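PDB 6BIO: clan CA, family C40, NlpC/P60 superfamily cysteine peptidase from Trichomonas vaginalis, which probably acts as a cysteine-type peptidase of the NlpC/P60 family, a peptidoglycan hydrolase with which the parasite targets bacteria. Local coordinates for residues A[31-37]-A[71-76]; A[49-53]-A[187-192]; A[216-222]-A[273-277]; A[245-249]-A[259-265]. All blocks are in the same frame, centred on the assembly; numbering follows the deposited sequence.

Contact 1. Residues A[31-37]-A[71-76]; sequences VKAYKSS and EDCWIS
Neighbouring antiparallel strands 31-34 and 71-76 of the N-terminal beta-rich part meet through the hydrogen-bonded pair Tyr34-Trp74. Tyr34 N gives to Trp74 O at 2.8 Å, and Trp74 N returns a bond to Tyr34 O. At the next residue, Lys35 bends back at chi2 (-76°), which carries NZ to the 71-76 strand. There NZ donates to Asp72 O at 2.8 Å, almost in line with that carbonyl, and forms a salt bridge with Glu71 OE2, 2.8 Å away and approached from above the carboxylate plane; Tyr46 OH is a second partner of the same oxygen. In the sheet, strand 71-76 lies between 30-34 and 63-68, and His65 of the latter stacks on the Trp74 indole. Ser36 and Ser37 fold over one face of that indole: Ser37 CB stands 3.7 Å from the centroid of the six-membered ring in a CH-pi contact. On the sheet face that carries Ala33 and Ile75, Ile75 CG2 touches Ala33 CB (3.8 Å) and, side chains crossing nearly at right angles, Val31 CG1 (4.0 Å). Where the strands spread, a water accepts from Ser76 N and donates to Lys32 O, 2.8 Å from each.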
# COMPACT_ATOMS: atom_id res chain seq x y z
N VAL A 31 -5.46 8.21 13.29
CA VAL A 31 -6.92 8.27 13.40
C VAL A 31 -7.42 6.87 13.71
O VAL A 31 -6.98 5.89 13.10
CB VAL A 31 -7.58 8.87 12.12
CG1 VAL A 31 -7.25 8.06 10.86
CG2 VAL A 31 -9.10 8.99 12.26
N LYS A 32 -8.41 6.77 14.61
CA LYS A 32 -9.05 5.48 14.89
C LYS A 32 -9.80 4.99 13.66
O LYS A 32 -10.49 5.76 12.99
CB LYS A 32 -10.00 5.60 16.08
CG LYS A 32 -9.26 5.70 17.39
CD LYS A 32 -10.23 5.76 18.58
CE LYS A 32 -9.46 5.77 19.92
NZ LYS A 32 -10.38 5.62 21.09
N ALA A 33 -9.73 3.69 13.41
CA ALA A 33 -10.46 3.05 12.32
C ALA A 33 -11.46 2.06 12.91
O ALA A 33 -11.23 1.45 13.97
CB ALA A 33 -9.50 2.35 11.38
N TYR A 34 -12.56 1.91 12.20
CA TYR A 34 -13.67 1.07 12.62
C TYR A 34 -14.14 0.20 11.46
O TYR A 34 -13.85 0.45 10.30
CB TYR A 34 -14.84 1.93 13.12
CG TYR A 34 -14.47 2.82 14.25
CD1 TYR A 34 -14.50 2.35 15.55
CD2 TYR A 34 -14.05 4.12 14.03
CE1 TYR A 34 -14.14 3.16 16.61
CE2 TYR A 34 -13.70 4.94 15.08
CZ TYR A 34 -13.73 4.46 16.36
OH TYR A 34 -13.40 5.26 17.43
N LYS A 35 -14.91 -0.81 11.78
CA LYS A 35 -15.44 -1.70 10.76
C LYS A 35 -16.88 -1.37 10.38
O LYS A 35 -17.48 -2.12 9.60
CB LYS A 35 -15.30 -3.16 11.23
CG LYS A 35 -13.83 -3.67 11.17
CD LYS A 35 -13.43 -3.97 9.73
CE LYS A 35 -11.94 -4.15 9.59
NZ LYS A 35 -11.65 -4.56 8.20
N SER A 36 -17.43 -0.27 10.86
CA SER A 36 -18.72 0.22 10.39
C SER A 36 -18.78 1.74 10.54
O SER A 36 -17.95 2.34 11.22
CB SER A 36 -19.86 -0.39 11.16
OG SER A 36 -20.06 0.28 12.33
N SER A 37 -19.77 2.34 9.89
CA SER A 37 -20.02 3.77 9.98
C SER A 37 -20.88 4.16 11.17
O SER A 37 -21.24 5.34 11.32
CB SER A 37 -20.68 4.26 8.72
OG SER A 37 -21.99 3.74 8.62
N GLU A 71 -8.15 -4.65 2.32
CA GLU A 71 -8.65 -4.23 3.61
C GLU A 71 -9.49 -2.97 3.47
O GLU A 71 -9.09 -2.02 2.80
CB GLU A 71 -7.46 -3.94 4.54
CG GLU A 71 -7.81 -3.64 5.99
CD GLU A 71 -8.27 -4.83 6.81
OE1 GLU A 71 -8.05 -5.98 6.36
OE2 GLU A 71 -8.86 -4.60 7.90
N ASP A 72 -10.64 -2.94 4.13
CA ASP A 72 -11.46 -1.74 4.21
C ASP A 72 -11.84 -1.43 5.65
O ASP A 72 -11.95 -2.32 6.50
CB ASP A 72 -12.71 -1.81 3.29
CG ASP A 72 -13.73 -2.77 3.81
OD1 ASP A 72 -13.49 -4.00 3.74
OD2 ASP A 72 -14.77 -2.32 4.32
N CYS A 73 -12.06 -0.15 5.91
CA CYS A 73 -12.42 0.31 7.24
C CYS A 73 -13.01 1.71 7.11
O CYS A 73 -13.10 2.29 6.02
CB CYS A 73 -11.21 0.29 8.18
SG CYS A 73 -9.90 1.40 7.73
N TRP A 74 -13.41 2.26 8.25
CA TRP A 74 -14.07 3.56 8.30
C TRP A 74 -13.29 4.45 9.26
O TRP A 74 -12.97 4.03 10.38
CB TRP A 74 -15.49 3.39 8.82
CG TRP A 74 -16.39 2.60 7.95
CD1 TRP A 74 -16.49 1.24 7.87
CD2 TRP A 74 -17.35 3.12 7.00
NE1 TRP A 74 -17.44 0.88 6.94
CE2 TRP A 74 -18.01 2.01 6.43
CE3 TRP A 74 -17.73 4.40 6.62
CZ2 TRP A 74 -19.02 2.16 5.49
CZ3 TRP A 74 -18.74 4.56 5.67
CH2 TRP A 74 -19.37 3.44 5.11
N ILE A 75 -13.00 5.67 8.82
CA ILE A 75 -12.27 6.67 9.58
C ILE A 75 -12.99 8.01 9.50
O ILE A 75 -13.68 8.31 8.53
CB ILE A 75 -10.79 6.85 9.09
CG1 ILE A 75 -10.72 7.26 7.61
CG2 ILE A 75 -10.02 5.59 9.39
CD1 ILE A 75 -9.31 7.51 7.16
N SER A 76 -12.81 8.85 10.51
CA SER A 76 -13.50 10.15 10.49
C SER A 76 -13.19 10.89 9.20
O SER A 76 -12.03 10.97 8.80
CB SER A 76 -13.00 10.97 11.66
OG SER A 76 -13.55 12.27 11.59
O HOH W 1 -12.32 7.85 13.13

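Contact 2. Residues A[49-53]-A[187-192]; sequences YFDYY and QWAYNR
The guanidinium of Arg192 has the Tyr53 ring flat on one face and the NE1 corner of the Trp188 indole, one helical turn earlier, over the other. On the Tyr53 side the planes are only 3° apart and Arg192 CZ is 3.6 Å from the ring centroid, a stacked cation-pi pair. At the guanidinium edge NH1 and NH2 converge end-on on one atom, Asp51 O, at 2.9 Å from NH1, with the oxygen close to the guanidinium plane. NH2 also makes a salt bridge with Asp51 OD2 (2.9 Å), although the carboxylate stands 78° to the guanidinium. Stacking and edge bonds together fix the rotation of the group, and the second carboxylate oxygen, OD1, pairs with Arg22.

Asn191 CB lies over a face of the Tyr52 ring, and its amide, offset toward Tyr52 CG, runs nearly parallel to the ring. With CG anti to the backbone N (chi1 177°), Asn191 reaches past this ring to the backbone of Tyr53: OD1 takes Tyr53 N on a lone pair in an almost straight bond of 2.9 Å, and ND2 donates to Tyr53 O at 3.0 Å, much as a strand partner would. At the far end of Tyr52, OH donates to Gln187 OE1 at 2.6 Å; the amide oxygen sits at the ring edge while the amide plane is nearly perpendicular to the ring. Gln187 NE2 is bound by Met197 O.

The type II turn 49-52, between strands 46-49 and 53-60, thereby docks the N-terminal part on the C-terminal end of helix 182-191; Trp188 and Arg192 also touch Leu161 of helix 154-163, while Ala189 and Tyr190 pack on Met240 of strand 237-243.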
# COMPACT_ATOMS: atom_id res chain seq x y z
N TYR A 49 -2.74 6.13 9.60
CA TYR A 49 -1.66 7.06 9.95
C TYR A 49 -1.42 8.13 8.89
O TYR A 49 -1.69 7.95 7.70
CB TYR A 49 -0.36 6.28 10.26
CG TYR A 49 -0.57 5.34 11.41
CD1 TYR A 49 -0.60 5.81 12.71
CD2 TYR A 49 -0.89 4.00 11.19
CE1 TYR A 49 -0.83 4.97 13.78
CE2 TYR A 49 -1.17 3.17 12.23
CZ TYR A 49 -1.14 3.65 13.53
OH TYR A 49 -1.41 2.80 14.59
N PHE A 50 -0.87 9.24 9.37
CA PHE A 50 -0.56 10.39 8.54
C PHE A 50 0.21 9.99 7.29
O PHE A 50 1.16 9.20 7.35
CB PHE A 50 0.29 11.35 9.37
CG PHE A 50 0.74 12.56 8.62
CD1 PHE A 50 -0.15 13.54 8.23
CD2 PHE A 50 2.06 12.65 8.26
CE1 PHE A 50 0.32 14.60 7.49
CE2 PHE A 50 2.54 13.77 7.55
CZ PHE A 50 1.67 14.72 7.15
N ASP A 51 -0.21 10.53 6.14
CA ASP A 51 0.45 10.38 4.85
C ASP A 51 0.31 9.00 4.24
O ASP A 51 0.93 8.74 3.22
CB ASP A 51 1.90 10.85 4.90
CG ASP A 51 2.45 11.25 3.55
OD1 ASP A 51 1.78 12.01 2.83
OD2 ASP A 51 3.59 10.86 3.22
N TYR A 52 -0.54 8.14 4.81
CA TYR A 52 -0.94 6.93 4.11
C TYR A 52 -1.88 7.28 2.96
O TYR A 52 -2.65 8.24 3.03
CB TYR A 52 -1.65 5.96 5.08
CG TYR A 52 -0.75 5.11 5.98
CD1 TYR A 52 0.60 5.41 6.16
CD2 TYR A 52 -1.26 3.99 6.64
CE1 TYR A 52 1.40 4.64 6.97
CE2 TYR A 52 -0.46 3.23 7.44
CZ TYR A 52 0.87 3.54 7.61
OH TYR A 52 1.66 2.77 8.42
N TYR A 53 -1.82 6.46 1.92
CA TYR A 53 -2.71 6.58 0.77
C TYR A 53 -3.79 5.50 0.84
O TYR A 53 -3.53 4.35 1.21
CB TYR A 53 -1.91 6.45 -0.53
CG TYR A 53 -0.77 7.44 -0.71
CD1 TYR A 53 -0.71 8.62 -0.04
CD2 TYR A 53 0.24 7.13 -1.58
CE1 TYR A 53 0.35 9.50 -0.24
CE2 TYR A 53 1.29 8.01 -1.82
CZ TYR A 53 1.33 9.18 -1.14
OH TYR A 53 2.39 10.05 -1.36
N GLN A 187 4.53 -1.42 7.48
CA GLN A 187 3.18 -1.09 7.06
C GLN A 187 3.19 0.05 6.05
O GLN A 187 2.47 0.01 5.04
CB GLN A 187 2.31 -0.76 8.26
CG GLN A 187 0.84 -0.54 7.88
CD GLN A 187 -0.02 -0.08 9.03
OE1 GLN A 187 0.27 0.93 9.68
NE2 GLN A 187 -1.09 -0.79 9.27
N TRP A 188 4.04 1.05 6.28
CA TRP A 188 4.17 2.17 5.35
C TRP A 188 4.58 1.66 3.96
O TRP A 188 4.05 2.09 2.93
CB TRP A 188 5.19 3.18 5.91
CG TRP A 188 5.57 4.18 4.84
CD1 TRP A 188 4.88 5.27 4.46
CD2 TRP A 188 6.67 4.07 3.94
NE1 TRP A 188 5.49 5.86 3.37
CE2 TRP A 188 6.58 5.13 3.02
CE3 TRP A 188 7.73 3.17 3.82
CZ2 TRP A 188 7.52 5.31 2.01
CZ3 TRP A 188 8.64 3.36 2.81
CH2 TRP A 188 8.51 4.41 1.90
N ALA A 189 5.62 0.83 3.91
CA ALA A 189 6.15 0.42 2.61
C ALA A 189 5.05 -0.27 1.81
O ALA A 189 4.88 -0.03 0.61
CB ALA A 189 7.36 -0.50 2.78
N TYR A 190 4.31 -1.18 2.45
CA TYR A 190 3.24 -1.86 1.73
C TYR A 190 2.05 -0.95 1.43
O TYR A 190 1.39 -1.11 0.39
CB TYR A 190 2.86 -3.19 2.44
CG TYR A 190 3.82 -4.28 1.99
CD1 TYR A 190 3.60 -4.90 0.78
CD2 TYR A 190 4.93 -4.65 2.72
CE1 TYR A 190 4.47 -5.82 0.29
CE2 TYR A 190 5.82 -5.59 2.23
CZ TYR A 190 5.56 -6.21 1.03
OH TYR A 190 6.42 -7.14 0.50
N ASN A 191 1.83 0.08 2.24
CA ASN A 191 0.81 1.08 1.92
C ASN A 191 1.10 1.69 0.55
O ASN A 191 0.19 1.92 -0.24
CB ASN A 191 0.77 2.19 2.97
CG ASN A 191 -0.24 3.25 2.60
OD1 ASN A 191 0.09 4.30 2.05
ND2 ASN A 191 -1.50 2.95 2.83
N ARG A 192 2.37 1.95 0.26
CA ARG A 192 2.75 2.54 -1.02
C ARG A 192 2.59 1.60 -2.21
O ARG A 192 2.66 2.05 -3.36
CB ARG A 192 4.17 3.04 -0.90
CG ARG A 192 4.35 4.28 -0.01
CD ARG A 192 3.56 5.44 -0.50
NE ARG A 192 3.84 6.69 0.18
CZ ARG A 192 3.08 7.25 1.11
NH1 ARG A 192 2.03 6.64 1.59
NH2 ARG A 192 3.40 8.45 1.57

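Contact 3. Residues A[216-222]-A[273-277]; sequences DILPGDI and RRYWT
Both carboxylate oxygens of Asp221 are gripped by two donors each. Arg274 meets the group side-on: NE gives to OD1 at 2.8 Å, almost straight, and NH2 to OD2 at 2.8 Å on its syn lone pair, with carboxylate and guanidinium nearly coplanar (21°). Asp221 lies where the type II turn 218-221 leads into strand 222-225 of the peptidase sheet, beside strand 269-274. OD2 also takes Leu218 N from above the carboxylate plane, tying the turn to its own last residue, while OD1 receives Trp276 NE1 at 3.0 Å, nearly along the C-O axis but well out of the indole plane. Four N-H groups around one buried carboxylate would probably favour its charged form. NH2 of Arg274 reaches on to Asp216 O (3.0 Å), so one guanidinium links Asp216 to Asp221 across the turn, with Leu218 CD1 over its face.

The strands join as a hydrogen-bonded antiparallel pair, Ile222 with Arg273, linked by Ile222 N to Arg273 O and Arg273 N to Ile222 O. Ile222 CD1 reaches Tyr275 CE1 at 3.7 Å. Beyond the pair, one water donates to both Gly220 O and Arg273 O and accepts from Tyr275 N, 2.9 Å away.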
# COMPACT_ATOMS: atom_id res chain seq x y z
N ASP A 216 14.08 -19.99 1.08
CA ASP A 216 13.13 -19.54 0.08
C ASP A 216 12.81 -18.05 0.20
O ASP A 216 11.94 -17.56 -0.52
CB ASP A 216 11.84 -20.36 0.20
CG ASP A 216 12.07 -21.82 -0.12
OD1 ASP A 216 12.93 -22.10 -0.98
OD2 ASP A 216 11.44 -22.70 0.50
N ILE A 217 13.48 -17.33 1.11
CA ILE A 217 13.14 -15.93 1.33
C ILE A 217 13.53 -15.11 0.11
O ILE A 217 14.49 -15.42 -0.60
CB ILE A 217 13.85 -15.42 2.59
CG1 ILE A 217 13.24 -14.12 3.10
CG2 ILE A 217 15.36 -15.24 2.33
CD1 ILE A 217 13.71 -13.75 4.51
N LEU A 218 12.77 -14.06 -0.12
CA LEU A 218 12.98 -13.17 -1.25
C LEU A 218 12.80 -11.73 -0.81
O LEU A 218 12.14 -11.45 0.20
CB LEU A 218 11.96 -13.47 -2.35
CG LEU A 218 12.13 -14.78 -3.10
CD1 LEU A 218 11.01 -15.05 -4.04
CD2 LEU A 218 13.43 -14.76 -3.86
N PRO A 219 13.36 -10.78 -1.58
CA PRO A 219 13.21 -9.37 -1.24
C PRO A 219 11.74 -9.02 -1.03
O PRO A 219 10.87 -9.41 -1.81
CB PRO A 219 13.78 -8.66 -2.47
CG PRO A 219 14.89 -9.62 -2.91
CD PRO A 219 14.28 -10.98 -2.72
N GLY A 220 11.48 -8.23 0.00
CA GLY A 220 10.14 -7.83 0.32
C GLY A 220 9.45 -8.70 1.34
O GLY A 220 8.44 -8.27 1.92
N ASP A 221 9.94 -9.91 1.57
CA ASP A 221 9.42 -10.72 2.66
C ASP A 221 9.77 -10.03 3.96
O ASP A 221 10.82 -9.40 4.09
CB ASP A 221 10.02 -12.14 2.65
CG ASP A 221 9.64 -12.95 1.42
OD1 ASP A 221 8.69 -12.56 0.71
OD2 ASP A 221 10.28 -14.05 1.24
N ILE A 222 8.87 -10.12 4.94
CA ILE A 222 9.16 -9.62 6.28
C ILE A 222 9.54 -10.77 7.18
O ILE A 222 9.19 -11.93 6.94
CB ILE A 222 8.03 -8.77 6.89
CG1 ILE A 222 6.80 -9.58 7.23
CG2 ILE A 222 7.73 -7.56 5.95
CD1 ILE A 222 5.79 -8.83 8.02
N ARG A 273 7.13 -13.87 6.36
CA ARG A 273 5.81 -13.67 5.78
C ARG A 273 5.93 -12.88 4.48
O ARG A 273 6.63 -11.86 4.41
CB ARG A 273 4.89 -12.90 6.73
CG ARG A 273 4.56 -13.61 8.02
CD ARG A 273 3.80 -14.87 7.79
NE ARG A 273 3.30 -15.44 9.03
CZ ARG A 273 2.25 -16.24 9.13
NH1 ARG A 273 1.53 -16.53 8.06
NH2 ARG A 273 1.90 -16.72 10.33
N ARG A 274 5.20 -13.35 3.46
CA ARG A 274 5.23 -12.78 2.12
C ARG A 274 3.86 -12.15 1.85
O ARG A 274 2.85 -12.85 1.69
CB ARG A 274 5.56 -13.87 1.10
CG ARG A 274 5.52 -13.38 -0.33
CD ARG A 274 6.17 -14.36 -1.30
NE ARG A 274 7.56 -14.62 -0.89
CZ ARG A 274 8.29 -15.66 -1.26
NH1 ARG A 274 7.82 -16.56 -2.13
NH2 ARG A 274 9.52 -15.79 -0.78
N TYR A 275 3.83 -10.83 1.85
CA TYR A 275 2.61 -10.07 1.64
C TYR A 275 2.41 -9.66 0.20
O TYR A 275 1.34 -9.15 -0.14
CB TYR A 275 2.59 -8.84 2.55
CG TYR A 275 2.21 -9.14 3.98
CD1 TYR A 275 3.14 -9.59 4.90
CD2 TYR A 275 0.91 -8.94 4.40
CE1 TYR A 275 2.76 -9.83 6.22
CE2 TYR A 275 0.53 -9.20 5.72
CZ TYR A 275 1.46 -9.64 6.61
OH TYR A 275 1.06 -9.80 7.93
N TRP A 276 3.41 -9.83 -0.66
CA TRP A 276 3.29 -9.57 -2.08
C TRP A 276 2.90 -10.84 -2.81
O TRP A 276 3.16 -11.96 -2.34
CB TRP A 276 4.62 -9.03 -2.63
CG TRP A 276 5.84 -9.89 -2.39
CD1 TRP A 276 6.63 -9.93 -1.28
CD2 TRP A 276 6.37 -10.84 -3.30
NE1 TRP A 276 7.64 -10.83 -1.46
CE2 TRP A 276 7.51 -11.40 -2.71
CE3 TRP A 276 6.01 -11.25 -4.59
CZ2 TRP A 276 8.29 -12.35 -3.35
CZ3 TRP A 276 6.78 -12.19 -5.20
CH2 TRP A 276 7.89 -12.74 -4.59
N THR A 277 2.20 -10.67 -3.92
CA THR A 277 1.67 -11.82 -4.64
C THR A 277 1.95 -11.79 -6.12
O THR A 277 1.63 -12.76 -6.81
CB THR A 277 0.14 -11.94 -4.49
OG1 THR A 277 -0.48 -10.88 -5.18
CG2 THR A 277 -0.29 -11.92 -3.06
O HOH W 2 9.91 -18.59 -2.70
O HOH W 3 6.09 -9.48 2.96

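Contact 4. Residues A[245-249]-A[259-265]; sequences GQFIH and YQDFYKY
Phe247, on strand 246-251, has CG between its own backbone N and carbonyl carbon (chi1 66°), which lays the ring alongside Gln260 of the facing strand. From CB the ring runs beside the Gln260 chain, both pointing the same way: Gln260 CB stands over the face, 3.8 Å from the centroid in a CH-pi contact, and in the conformer given Gln260 CG lies near Phe247 CZ. On one flank CD2 meets Phe262 CD1 at 4.1 Å. At the tip, CZ points onto the centre of the Tyr265 ring, an edge-to-face pair with planes at 86°. His249 joins this aromatic cluster, its NE2 facing Gln260 CB and without a polar partner, whereas ND1 is bonded to His237.

The hairpin backbone is joined by Phe247 N to Gln260 O (2.9 Å) and Gln260 N to Phe247 O (2.8 Å), then by Phe262 N to Gly245 O. At the end of strand 256-261, Asp261 OD1 accepts from Lys264 N at 3.0 Å, an Asx motif beside the type I turn 262-265. On the face of Ile248 and Tyr259, Ile248 CD1 lies over the tyrosine ring. Strand 256-261 is outermost in the peptidase sheet; 237-243 flanks strand 246-251 on its other side, helix 154-163 packs against Ile248 and Tyr259, and Phe225 of strand 222-225 against Phe247.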
# COMPACT_ATOMS: atom_id res chain seq x y z
N GLY A 245 21.51 -11.55 1.85
CA GLY A 245 21.60 -11.87 3.26
C GLY A 245 21.36 -10.72 4.21
O GLY A 245 21.69 -10.83 5.39
N GLN A 246 20.77 -9.63 3.74
CA GLN A 246 20.52 -8.45 4.55
C GLN A 246 19.02 -8.21 4.66
O GLN A 246 18.25 -8.48 3.73
CB GLN A 246 21.09 -7.20 3.91
CG GLN A 246 22.57 -7.25 3.58
CD GLN A 246 23.44 -7.35 4.79
OE1 GLN A 246 24.28 -8.25 4.89
NE2 GLN A 246 23.26 -6.43 5.71
N PHE A 247 18.62 -7.65 5.80
CA PHE A 247 17.32 -7.02 5.93
C PHE A 247 17.49 -5.58 6.35
O PHE A 247 18.55 -5.16 6.80
CB PHE A 247 16.39 -7.79 6.87
CG PHE A 247 16.79 -7.85 8.36
CD1 PHE A 247 16.31 -6.88 9.24
CD2 PHE A 247 17.44 -8.96 8.91
CE1 PHE A 247 16.57 -6.96 10.61
CE2 PHE A 247 17.68 -9.04 10.25
CZ PHE A 247 17.25 -8.03 11.11
N ILE A 248 16.44 -4.80 6.14
CA ILE A 248 16.38 -3.43 6.61
C ILE A 248 15.33 -3.32 7.72
O ILE A 248 14.26 -3.95 7.65
CB ILE A 248 16.09 -2.46 5.46
CG1 ILE A 248 17.35 -2.31 4.60
CG2 ILE A 248 15.62 -1.09 6.00
CD1 ILE A 248 17.18 -1.50 3.33
N HIS A 249 15.65 -2.59 8.77
CA HIS A 249 14.73 -2.39 9.88
C HIS A 249 14.96 -1.03 10.54
O HIS A 249 16.02 -0.41 10.40
CB HIS A 249 14.85 -3.50 10.94
CG HIS A 249 16.18 -3.60 11.65
ND1 HIS A 249 16.27 -4.21 12.88
CD2 HIS A 249 17.44 -3.28 11.29
CE1 HIS A 249 17.54 -4.21 13.28
NE2 HIS A 249 18.27 -3.66 12.33
N TYR A 259 20.49 -1.24 7.44
CA TYR A 259 20.73 -2.64 7.11
C TYR A 259 21.14 -3.44 8.33
O TYR A 259 21.76 -2.93 9.28
CB TYR A 259 21.85 -2.74 6.09
CG TYR A 259 21.52 -2.32 4.66
CD1 TYR A 259 20.95 -3.22 3.77
CD2 TYR A 259 21.81 -1.04 4.20
CE1 TYR A 259 20.68 -2.85 2.48
CE2 TYR A 259 21.52 -0.67 2.90
CZ TYR A 259 20.98 -1.59 2.05
OH TYR A 259 20.67 -1.19 0.78
N GLN A 260 20.87 -4.74 8.25
CA GLN A 260 21.31 -5.72 9.24
C GLN A 260 21.59 -7.03 8.54
O GLN A 260 20.80 -7.50 7.72
CB GLN A 260 20.25 -6.01 10.31
CG GLN A 260 20.57 -7.26 11.18
CD GLN A 260 21.81 -7.07 12.09
OE1 GLN A 260 21.95 -6.01 12.70
NE2 GLN A 260 22.70 -8.11 12.20
N ASP A 261 22.70 -7.66 8.90
CA ASP A 261 23.02 -8.98 8.38
C ASP A 261 22.12 -10.01 9.02
O ASP A 261 22.10 -10.15 10.25
CB ASP A 261 24.49 -9.28 8.70
CG ASP A 261 24.95 -10.59 8.12
OD1 ASP A 261 24.54 -11.62 8.66
OD2 ASP A 261 25.72 -10.59 7.12
N PHE A 262 21.36 -10.73 8.19
CA PHE A 262 20.31 -11.60 8.71
C PHE A 262 20.90 -12.73 9.56
O PHE A 262 20.45 -13.00 10.69
CB PHE A 262 19.52 -12.16 7.51
CG PHE A 262 18.31 -13.00 7.84
CD1 PHE A 262 17.69 -13.01 9.10
CD2 PHE A 262 17.77 -13.81 6.82
CE1 PHE A 262 16.55 -13.83 9.32
CE2 PHE A 262 16.65 -14.61 7.04
CZ PHE A 262 16.04 -14.63 8.29
N TYR A 263 21.92 -13.42 9.04
CA TYR A 263 22.45 -14.59 9.73
C TYR A 263 23.12 -14.22 11.05
O TYR A 263 23.06 -15.01 11.99
CB TYR A 263 23.43 -15.32 8.81
CG TYR A 263 24.07 -16.54 9.42
CD1 TYR A 263 23.35 -17.72 9.53
CD2 TYR A 263 25.39 -16.51 9.89
CE1 TYR A 263 23.93 -18.85 10.10
CE2 TYR A 263 25.97 -17.62 10.45
CZ TYR A 263 25.23 -18.80 10.55
OH TYR A 263 25.79 -19.94 11.11
N LYS A 264 23.72 -13.04 11.14
CA LYS A 264 24.36 -12.59 12.37
C LYS A 264 23.42 -11.92 13.37
O LYS A 264 23.84 -11.62 14.50
CB LYS A 264 25.47 -11.59 12.05
CG LYS A 264 26.59 -12.18 11.25
CD LYS A 264 27.77 -11.21 11.18
CE LYS A 264 29.01 -11.85 10.58
NZ LYS A 264 29.46 -11.09 9.40
N TYR A 265 22.19 -11.65 13.01
CA TYR A 265 21.30 -10.97 13.95
C TYR A 265 20.99 -11.92 15.11
O TYR A 265 20.47 -13.02 14.86
CB TYR A 265 20.03 -10.57 13.22
CG TYR A 265 19.10 -9.68 14.00
CD1 TYR A 265 19.51 -8.44 14.47
CD2 TYR A 265 17.78 -10.06 14.22
CE1 TYR A 265 18.66 -7.63 15.16
CE2 TYR A 265 16.91 -9.22 14.91
CZ TYR A 265 17.36 -8.02 15.36
OH TYR A 265 16.49 -7.20 16.03
O HOH W 4 22.95 -13.06 6.33

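Contact 1 belongs to the N-terminal beta-rich part, contacts 3 and 4 to the peptidase domain, and contact 2 bridges the two; it is buried, and its centre lies about 6 Å from the centre of the chain. The other three are partly buried, contact 4 being farthest out. Contacts 1, 3 and 4 share antiparallel backbone pairing, but contact 1 adds a lysine salt bridge, contact 3 a carboxylate held by arginine and tryptophan, and contact 4 aromatic packing; contact 2 has no strand pairing and combines an arginine-tyrosine stack and a salt bridge with side-chain bonds to the backbone. Contacts 3 and 4 tie strands of the same six-stranded sheet and touch through Ile217 and Phe262. Helix 182-191 connects contacts 2 and 3, since Tyr190 OH meets Gly220 O.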